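Local structure of branched-chain-amino-acid aminotransferase (Deinococcus radiodurans, 3UZO) at residues F31-H43 / W49-H61. The protein probably transfers the amino group between branched-chain amino acids and 2-oxoglutarate, using pyridoxal 5'-phosphate as cofactor. Sequence-based numbering, arbitrary orientation.
Sequences FSYIRTDLRYLAH and WDAGTLTEDNQIH
Arg39 and Thr55 face each other as a hydrogen-bonded pair of the antiparallel hairpin formed by strands 39-45 and 48-55, with Arg39 N giving to Thr55 O (2.9 Å) and Thr55 N to Arg39 O (2.8 Å). Leu41 and Thr53 repeat this pair of backbone hydrogen bonds two residues on. Strand 39-45 pairs on its other edge with strand 162-172, leaving 48-55 outermost in the sheet within this chain. The non-hydrogen-bonded pair Tyr40 and Leu54 turns to the other face, where Leu54 CD2 packs on Tyr40 CB (4.1 Å) and the phenol reaches along the strand to Gly52, its hydroxyl hydrogen-bonded to Gln117. Near the turn Asp50 N closes on His43 O, while the Asp50 carboxylate meets His43 N through two weak bonds, and its OD2 also lies at the edge of the imidazole, in the ring plane. In the irregular run before the hairpin, Arg35 reaches across to residues 56-58. It is extended, CG opposite the backbone N (chi1 -176°), which lays its guanidinium on the Asn58 amide, the planes 8° apart and Asn58 ND2 offset toward the guanidinium rim. Its NH2 donates to Glu56 O (2.8 Å) near the guanidinium plane and forms a salt bridge with Glu56 OE1 (3.1 Å). Arg39, on the strand, instead bends at chi2 and chi3, bringing CD to 3.5 Å from Asn58 CA and one guanidinium face over Asn58 CB; here guanidinium and amide are nearly perpendicular. Glu64 of the second subunit completes the cluster, salt-bridged to Arg39 NH1 and hydrogen-bonded to Tyr33 OH, which also lies 3.0 Å from Asn58 OD1. Arg39 NE is buried without a polar partner; the NH1 bridge probably helps offset the buried guanidinium charge and links the hairpin's start to the dimer interface.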
ATOM      1  N   PHE A  31     -17.839   8.174 -13.563  1.00 10.49           N
ATOM      2  CA  PHE A  31     -16.581   7.448 -13.465  1.00 12.51           C
ATOM      3  C   PHE A  31     -16.854   6.252 -12.569  1.00 12.64           C
ATOM      4  O   PHE A  31     -16.517   6.253 -11.385  1.00 13.62           O
ATOM      5  CB  PHE A  31     -15.472   8.326 -12.864  1.00 14.82           C
ATOM      6  CG  PHE A  31     -14.075   7.804 -13.118  1.00 11.73           C
ATOM      7  CD1 PHE A  31     -13.370   8.187 -14.258  1.00 13.18           C
ATOM      8  CD2 PHE A  31     -13.470   6.927 -12.223  1.00 13.83           C
ATOM      9  CE1 PHE A  31     -12.077   7.704 -14.506  1.00 10.53           C
ATOM     10  CE2 PHE A  31     -12.179   6.434 -12.453  1.00 12.24           C
ATOM     11  CZ  PHE A  31     -11.479   6.824 -13.601  1.00 12.35           C
ATOM     12  N   SER A  32     -17.491   5.238 -13.147  1.00 15.37           N
ATOM     13  CA  SER A  32     -17.844   4.022 -12.423  1.00 15.45           C
ATOM     14  C   SER A  32     -17.666   2.810 -13.325  1.00 13.78           C
ATOM     15  O   SER A  32     -17.844   2.896 -14.540  1.00 10.84           O
ATOM     16  CB  SER A  32     -19.295   4.094 -11.949  1.00 23.36           C
ATOM     17  OG  SER A  32     -19.449   5.111 -10.977  1.00 31.35           O
ATOM     18  N   TYR A  33     -17.343   1.676 -12.719  1.00 12.59           N
ATOM     19  CA  TYR A  33     -17.123   0.456 -13.476  1.00 12.23           C
ATOM     20  C   TYR A  33     -18.324  -0.026 -14.267  1.00 12.77           C
ATOM     21  O   TYR A  33     -19.451  -0.095 -13.766  1.00  7.37           O
ATOM     22  CB  TYR A  33     -16.648  -0.677 -12.560  1.00 12.67           C
ATOM     23  CG  TYR A  33     -16.280  -1.945 -13.320  1.00 11.19           C
ATOM     24  CD1 TYR A  33     -17.228  -2.944 -13.559  1.00 11.18           C
ATOM     25  CD2 TYR A  33     -14.986  -2.131 -13.821  1.00 12.37           C
ATOM     26  CE1 TYR A  33     -16.899  -4.100 -14.276  1.00 11.53           C
ATOM     27  CE2 TYR A  33     -14.646  -3.282 -14.547  1.00 10.84           C
ATOM     28  CZ  TYR A  33     -15.608  -4.263 -14.765  1.00 11.15           C
ATOM     29  OH  TYR A  33     -15.282  -5.411 -15.458  1.00  9.23           O
ATOM     30  N   ILE A  34     -18.052  -0.351 -15.520  1.00 11.60           N
ATOM     31  CA  ILE A  34     -19.038  -0.896 -16.435  1.00 12.70           C
ATOM     32  C   ILE A  34     -18.248  -2.009 -17.101  1.00 12.40           C
ATOM     33  O   ILE A  34     -17.106  -1.792 -17.534  1.00  9.99           O
ATOM     34  CB  ILE A  34     -19.473   0.132 -17.498  1.00 12.93           C
ATOM     35  CG1 ILE A  34     -20.298   1.239 -16.835  1.00 17.17           C
ATOM     36  CG2 ILE A  34     -20.279  -0.558 -18.586  1.00 16.47           C
ATOM     37  CD1 ILE A  34     -20.715   2.347 -17.774  1.00 17.32           C
ATOM     38  N   ARG A  35     -18.826  -3.201 -17.171  1.00 11.17           N
ATOM     39  CA  ARG A  35     -18.111  -4.308 -17.776  1.00 11.51           C
ATOM     40  C   ARG A  35     -18.103  -4.230 -19.289  1.00 11.69           C
ATOM     41  O   ARG A  35     -19.160  -4.234 -19.934  1.00 10.51           O
ATOM     42  CB  ARG A  35     -18.707  -5.643 -17.330  1.00 16.99           C
ATOM     43  CG  ARG A  35     -17.938  -6.845 -17.861  1.00 19.21           C
ATOM     44  CD  ARG A  35     -18.441  -8.143 -17.265  1.00 24.19           C
ATOM     45  NE  ARG A  35     -17.718  -9.296 -17.796  1.00 26.68           N
ATOM     46  CZ  ARG A  35     -17.805 -10.525 -17.295  1.00 30.55           C
ATOM     47  NH1 ARG A  35     -18.587 -10.762 -16.245  1.00 32.12           N
ATOM     48  NH2 ARG A  35     -17.105 -11.517 -17.835  1.00 30.27           N
ATOM     49  N   THR A  36     -16.909  -4.134 -19.866  1.00  8.82           N
ATOM     50  CA  THR A  36     -16.819  -4.101 -21.318  1.00  9.69           C
ATOM     51  C   THR A  36     -16.583  -5.544 -21.765  1.00  9.21           C
ATOM     52  O   THR A  36     -16.415  -6.435 -20.930  1.00  9.50           O
ATOM     53  CB  THR A  36     -15.700  -3.156 -21.808  1.00 13.82           C
ATOM     54  OG1 THR A  36     -14.489  -3.447 -21.110  1.00 10.27           O
ATOM     55  CG2 THR A  36     -16.096  -1.689 -21.552  1.00 11.49           C
ATOM     56  N   ASP A  37     -16.568  -5.785 -23.067  1.00 10.94           N
ATOM     57  CA  ASP A  37     -16.440  -7.153 -23.570  1.00 11.64           C
ATOM     58  C   ASP A  37     -15.146  -7.933 -23.336  1.00 10.59           C
ATOM     59  O   ASP A  37     -15.169  -9.044 -22.799  1.00  9.20           O
ATOM     60  CB  ASP A  37     -16.775  -7.179 -25.069  1.00 13.83           C
ATOM     61  CG  ASP A  37     -18.198  -6.709 -25.360  1.00 19.26           C
ATOM     62  OD1 ASP A  37     -19.021  -6.670 -24.418  1.00 20.47           O
ATOM     63  OD2 ASP A  37     -18.501  -6.390 -26.532  1.00 19.02           O
ATOM     64  N   LEU A  38     -14.017  -7.360 -23.728  1.00 10.43           N
ATOM     65  CA  LEU A  38     -12.755  -8.069 -23.606  1.00  9.25           C
ATOM     66  C   LEU A  38     -11.618  -7.279 -22.962  1.00 10.01           C
ATOM     67  O   LEU A  38     -11.495  -6.065 -23.165  1.00  6.36           O
ATOM     68  CB  LEU A  38     -12.316  -8.520 -24.996  1.00  9.59           C
ATOM     69  CG  LEU A  38     -13.255  -9.493 -25.710  1.00 10.24           C
ATOM     70  CD1 LEU A  38     -12.953  -9.504 -27.214  1.00 12.77           C
ATOM     71  CD2 LEU A  38     -13.099 -10.873 -25.102  1.00 12.36           C
ATOM     72  N   ARG A  39     -10.799  -7.980 -22.186  1.00  6.53           N
ATOM     73  CA  ARG A  39      -9.635  -7.360 -21.554  1.00  9.56           C
ATOM     74  C   ARG A  39      -8.380  -8.171 -21.868  1.00 11.48           C
ATOM     75  O   ARG A  39      -8.455  -9.372 -22.186  1.00 10.67           O
ATOM     76  CB  ARG A  39      -9.830  -7.235 -20.036  1.00 12.42           C
ATOM     77  CG  ARG A  39     -10.216  -8.513 -19.313  1.00 15.38           C
ATOM     78  CD  ARG A  39     -11.516  -8.313 -18.550  1.00 18.72           C
ATOM     79  NE  ARG A  39     -12.655  -8.421 -19.439  1.00 22.15           N
ATOM     80  CZ  ARG A  39     -13.700  -7.604 -19.462  1.00 20.41           C
ATOM     81  NH1 ARG A  39     -13.796  -6.564 -18.635  1.00 14.50           N
ATOM     82  NH2 ARG A  39     -14.662  -7.841 -20.336  1.00 20.36           N
ATOM     83  N   TYR A  40      -7.231  -7.503 -21.780  1.00 11.73           N
ATOM     84  CA  TYR A  40      -5.935  -8.102 -22.053  1.00 11.90           C
ATOM     85  C   TYR A  40      -5.346  -8.701 -20.773  1.00 13.15           C
ATOM     86  O   TYR A  40      -5.449  -8.117 -19.689  1.00 11.02           O
ATOM     87  CB  TYR A  40      -5.002  -7.028 -22.627  1.00 13.46           C
ATOM     88  CG  TYR A  40      -3.588  -7.476 -22.938  1.00 14.44           C
ATOM     89  CD1 TYR A  40      -3.182  -7.716 -24.251  1.00 16.19           C
ATOM     90  CD2 TYR A  40      -2.644  -7.616 -21.921  1.00 15.66           C
ATOM     91  CE1 TYR A  40      -1.862  -8.082 -24.547  1.00 17.46           C
ATOM     92  CE2 TYR A  40      -1.324  -7.982 -22.203  1.00 17.41           C
ATOM     93  CZ  TYR A  40      -0.942  -8.211 -23.517  1.00 18.19           C
ATOM     94  OH  TYR A  40       0.359  -8.562 -23.790  1.00 22.15           O
ATOM     95  N   LEU A  41      -4.732  -9.872 -20.904  1.00 14.47           N
ATOM     96  CA  LEU A  41      -4.129 -10.548 -19.763  1.00 16.34           C
ATOM     97  C   LEU A  41      -2.822 -11.209 -20.178  1.00 16.81           C
ATOM     98  O   LEU A  41      -2.775 -11.929 -21.181  1.00 16.22           O
ATOM     99  CB  LEU A  41      -5.086 -11.610 -19.213  1.00 28.30           C
ATOM    100  CG  LEU A  41      -4.617 -12.425 -18.001  1.00 30.52           C
ATOM    101  CD1 LEU A  41      -4.479 -11.516 -16.798  1.00 31.65           C
ATOM    102  CD2 LEU A  41      -5.625 -13.533 -17.703  1.00 33.16           C
ATOM    103  N   ALA A  42      -1.766 -10.958 -19.409  1.00 16.15           N
ATOM    104  CA  ALA A  42      -0.455 -11.537 -19.676  1.00 16.39           C
ATOM    105  C   ALA A  42       0.102 -12.070 -18.369  1.00 17.19           C
ATOM    106  O   ALA A  42      -0.201 -11.555 -17.294  1.00 16.39           O
ATOM    107  CB  ALA A  42       0.488 -10.496 -20.269  1.00 18.49           C
ATOM    108  N   HIS A  43       0.922 -13.108 -18.467  1.00 12.99           N
ATOM    109  CA  HIS A  43       1.499 -13.740 -17.294  1.00 12.96           C
ATOM    110  C   HIS A  43       3.018 -13.701 -17.329  1.00 12.92           C
ATOM    111  O   HIS A  43       3.634 -13.844 -18.387  1.00 11.78           O
ATOM    112  CB  HIS A  43       1.057 -15.207 -17.225  1.00 20.56           C
ATOM    113  CG  HIS A  43      -0.426 -15.397 -17.182  1.00 22.49           C
ATOM    114  ND1 HIS A  43      -1.143 -15.398 -16.003  1.00 24.87           N
ATOM    115  CD2 HIS A  43      -1.331 -15.582 -18.172  1.00 24.51           C
ATOM    116  CE1 HIS A  43      -2.424 -15.577 -16.270  1.00 25.24           C
ATOM    117  NE2 HIS A  43      -2.565 -15.691 -17.578  1.00 26.46           N
ATOM    118  N   TRP A  49       7.719 -12.473 -19.622  1.00 15.42           N
ATOM    119  CA  TRP A  49       6.300 -12.271 -19.908  1.00 14.91           C
ATOM    120  C   TRP A  49       5.874 -13.088 -21.115  1.00 15.03           C
ATOM    121  O   TRP A  49       6.648 -13.224 -22.056  1.00 13.52           O
ATOM    122  CB  TRP A  49       6.028 -10.803 -20.256  1.00 12.08           C
ATOM    123  CG  TRP A  49       6.076  -9.883 -19.102  1.00 13.18           C
ATOM    124  CD1 TRP A  49       7.084  -9.018 -18.773  1.00 12.58           C
ATOM    125  CD2 TRP A  49       5.076  -9.744 -18.094  1.00 11.50           C
ATOM    126  NE1 TRP A  49       6.765  -8.346 -17.615  1.00 14.30           N
ATOM    127  CE2 TRP A  49       5.537  -8.772 -17.178  1.00 13.52           C
ATOM    128  CE3 TRP A  49       3.827 -10.349 -17.874  1.00 12.69           C
ATOM    129  CZ2 TRP A  49       4.794  -8.387 -16.052  1.00 13.60           C
ATOM    130  CZ3 TRP A  49       3.084  -9.967 -16.752  1.00 11.92           C
ATOM    131  CH2 TRP A  49       3.574  -8.994 -15.856  1.00 10.07           C
ATOM    132  N   ASP A  50       4.653 -13.626 -21.102  1.00 14.49           N
ATOM    133  CA  ASP A  50       4.175 -14.337 -22.278  1.00 15.54           C
ATOM    134  C   ASP A  50       3.625 -13.255 -23.211  1.00 16.98           C
ATOM    135  O   ASP A  50       3.603 -12.074 -22.853  1.00 17.14           O
ATOM    136  CB  ASP A  50       3.088 -15.366 -21.943  1.00 21.95           C
ATOM    137  CG  ASP A  50       1.868 -14.761 -21.270  1.00 22.51           C
ATOM    138  OD1 ASP A  50       1.481 -13.617 -21.588  1.00 23.49           O
ATOM    139  OD2 ASP A  50       1.272 -15.461 -20.428  1.00 27.97           O
ATOM    140  N   ALA A  51       3.181 -13.655 -24.396  1.00 22.13           N
ATOM    141  CA  ALA A  51       2.662 -12.714 -25.379  1.00 24.18           C
ATOM    142  C   ALA A  51       1.390 -11.992 -24.945  1.00 24.20           C
ATOM    143  O   ALA A  51       1.081 -10.916 -25.451  1.00 26.96           O
ATOM    144  CB  ALA A  51       2.421 -13.438 -26.705  1.00 22.43           C
ATOM    145  N   GLY A  52       0.659 -12.575 -24.003  1.00 20.96           N
ATOM    146  CA  GLY A  52      -0.577 -11.957 -23.559  1.00 19.62           C
ATOM    147  C   GLY A  52      -1.720 -12.368 -24.470  1.00 18.77           C
ATOM    148  O   GLY A  52      -1.507 -12.707 -25.633  1.00 19.06           O
ATOM    149  N   THR A  53      -2.939 -12.339 -23.947  1.00 15.35           N
ATOM    150  CA  THR A  53      -4.110 -12.709 -24.728  1.00 14.92           C
ATOM    151  C   THR A  53      -5.323 -11.901 -24.299  1.00 13.66           C
ATOM    152  O   THR A  53      -5.291 -11.211 -23.277  1.00 13.38           O
ATOM    153  CB  THR A  53      -4.453 -14.199 -24.543  1.00 26.88           C
ATOM    154  OG1 THR A  53      -5.655 -14.502 -25.258  1.00 31.10           O
ATOM    155  CG2 THR A  53      -4.675 -14.514 -23.073  1.00 29.55           C
ATOM    156  N   LEU A  54      -6.385 -11.975 -25.091  1.00 17.03           N
ATOM    157  CA  LEU A  54      -7.622 -11.284 -24.756  1.00 17.32           C
ATOM    158  C   LEU A  54      -8.551 -12.308 -24.130  1.00 17.24           C
ATOM    159  O   LEU A  54      -8.602 -13.463 -24.562  1.00 17.46           O
ATOM    160  CB  LEU A  54      -8.287 -10.692 -26.001  1.00 22.17           C
ATOM    161  CG  LEU A  54      -7.611  -9.479 -26.635  1.00 23.22           C
ATOM    162  CD1 LEU A  54      -8.453  -8.985 -27.806  1.00 25.03           C
ATOM    163  CD2 LEU A  54      -7.451  -8.385 -25.591  1.00 23.60           C
ATOM    164  N   THR A  55      -9.268 -11.886 -23.096  1.00 14.90           N
ATOM    165  CA  THR A  55     -10.206 -12.763 -22.425  1.00 11.67           C
ATOM    166  C   THR A  55     -11.462 -11.979 -22.073  1.00 11.99           C
ATOM    167  O   THR A  55     -11.438 -10.754 -21.985  1.00 10.32           O
ATOM    168  CB  THR A  55      -9.597 -13.360 -21.144  1.00 12.40           C
ATOM    169  OG1 THR A  55     -10.590 -14.150 -20.476  1.00  9.44           O
ATOM    170  CG2 THR A  55      -9.106 -12.251 -20.203  1.00 13.40           C
ATOM    171  N   GLU A  56     -12.570 -12.686 -21.898  1.00 10.70           N
ATOM    172  CA  GLU A  56     -13.818 -12.038 -21.536  1.00 12.19           C
ATOM    173  C   GLU A  56     -14.065 -12.036 -20.022  1.00 13.92           C
ATOM    174  O   GLU A  56     -14.882 -11.267 -19.523  1.00 12.06           O
ATOM    175  CB  GLU A  56     -14.976 -12.747 -22.250  1.00 23.64           C
ATOM    176  CG  GLU A  56     -16.238 -12.925 -21.429  1.00 27.60           C
ATOM    177  CD  GLU A  56     -16.119 -14.013 -20.372  1.00 28.38           C
ATOM    178  OE1 GLU A  56     -17.054 -14.149 -19.558  1.00 30.96           O
ATOM    179  OE2 GLU A  56     -15.098 -14.734 -20.348  1.00 30.02           O
ATOM    180  N   ASP A  57     -13.335 -12.877 -19.298  1.00 19.63           N
ATOM    181  CA  ASP A  57     -13.551 -13.047 -17.861  1.00 23.11           C
ATOM    182  C   ASP A  57     -13.896 -11.849 -16.947  1.00 25.69           C
ATOM    183  O   ASP A  57     -15.023 -11.752 -16.468  1.00 31.06           O
ATOM    184  CB  ASP A  57     -12.390 -13.863 -17.278  1.00 21.51           C
ATOM    185  CG  ASP A  57     -12.739 -14.497 -15.946  1.00 19.64           C
ATOM    186  OD1 ASP A  57     -12.132 -15.532 -15.587  1.00 19.43           O
ATOM    187  OD2 ASP A  57     -13.621 -13.953 -15.256  1.00 18.09           O
ATOM    188  N   ASN A  58     -12.954 -10.956 -16.687  1.00 18.33           N
ATOM    189  CA  ASN A  58     -13.176  -9.781 -15.813  1.00 15.03           C
ATOM    190  C   ASN A  58     -13.041 -10.096 -14.313  1.00 15.60           C
ATOM    191  O   ASN A  58     -13.188  -9.225 -13.457  1.00 12.80           O
ATOM    192  CB  ASN A  58     -14.501  -9.043 -16.171  1.00 16.79           C
ATOM    193  CG  ASN A  58     -15.600  -9.134 -15.094  1.00 16.52           C
ATOM    194  OD1 ASN A  58     -16.223  -8.119 -14.742  1.00 17.69           O
ATOM    195  ND2 ASN A  58     -15.875 -10.333 -14.612  1.00 13.93           N
ATOM    196  N   GLN A  59     -12.726 -11.352 -14.010  1.00 14.53           N
ATOM    197  CA  GLN A  59     -12.490 -11.771 -12.636  1.00 16.01           C
ATOM    198  C   GLN A  59     -11.046 -12.264 -12.620  1.00 15.55           C
ATOM    199  O   GLN A  59     -10.640 -13.030 -13.491  1.00 13.02           O
ATOM    200  CB  GLN A  59     -13.415 -12.920 -12.227  1.00 24.37           C
ATOM    201  CG  GLN A  59     -14.889 -12.588 -12.266  1.00 29.98           C
ATOM    202  CD  GLN A  59     -15.275 -11.516 -11.270  1.00 30.64           C
ATOM    203  OE1 GLN A  59     -15.093 -11.681 -10.065  1.00 34.14           O
ATOM    204  NE2 GLN A  59     -15.816 -10.409 -11.769  1.00 34.82           N
ATOM    205  N   ILE A  60     -10.268 -11.803 -11.650  1.00 13.64           N
ATOM    206  CA  ILE A  60      -8.881 -12.239 -11.532  1.00 12.97           C
ATOM    207  C   ILE A  60      -8.882 -13.441 -10.595  1.00 12.83           C
ATOM    208  O   ILE A  60      -9.624 -13.474  -9.610  1.00 10.99           O
ATOM    209  CB  ILE A  60      -7.977 -11.120 -10.944  1.00 10.23           C
ATOM    210  CG1 ILE A  60      -7.810  -9.992 -11.965  1.00 10.77           C
ATOM    211  CG2 ILE A  60      -6.602 -11.692 -10.557  1.00  8.81           C
ATOM    212  CD1 ILE A  60      -7.022 -10.379 -13.216  1.00 11.62           C
ATOM    213  N   HIS A  61      -8.076 -14.443 -10.924  1.00 10.64           N
ATOM    214  CA  HIS A  61      -7.984 -15.650 -10.111  1.00 13.24           C
ATOM    215  C   HIS A  61      -6.539 -15.754  -9.624  1.00 12.19           C
ATOM    216  O   HIS A  61      -5.619 -15.844 -10.433  1.00 15.29           O
ATOM    217  CB  HIS A  61      -8.353 -16.863 -10.964  1.00 16.80           C
ATOM    218  CG  HIS A  61      -9.647 -16.702 -11.702  1.00 18.31           C
ATOM    219  ND1 HIS A  61     -10.873 -16.751 -11.074  1.00 19.27           N
ATOM    220  CD2 HIS A  61      -9.902 -16.439 -13.004  1.00 19.27           C
ATOM    221  CE1 HIS A  61     -11.828 -16.522 -11.958  1.00 20.31           C
ATOM    222  NE2 HIS A  61     -11.266 -16.328 -13.137  1.00 21.60           N
TER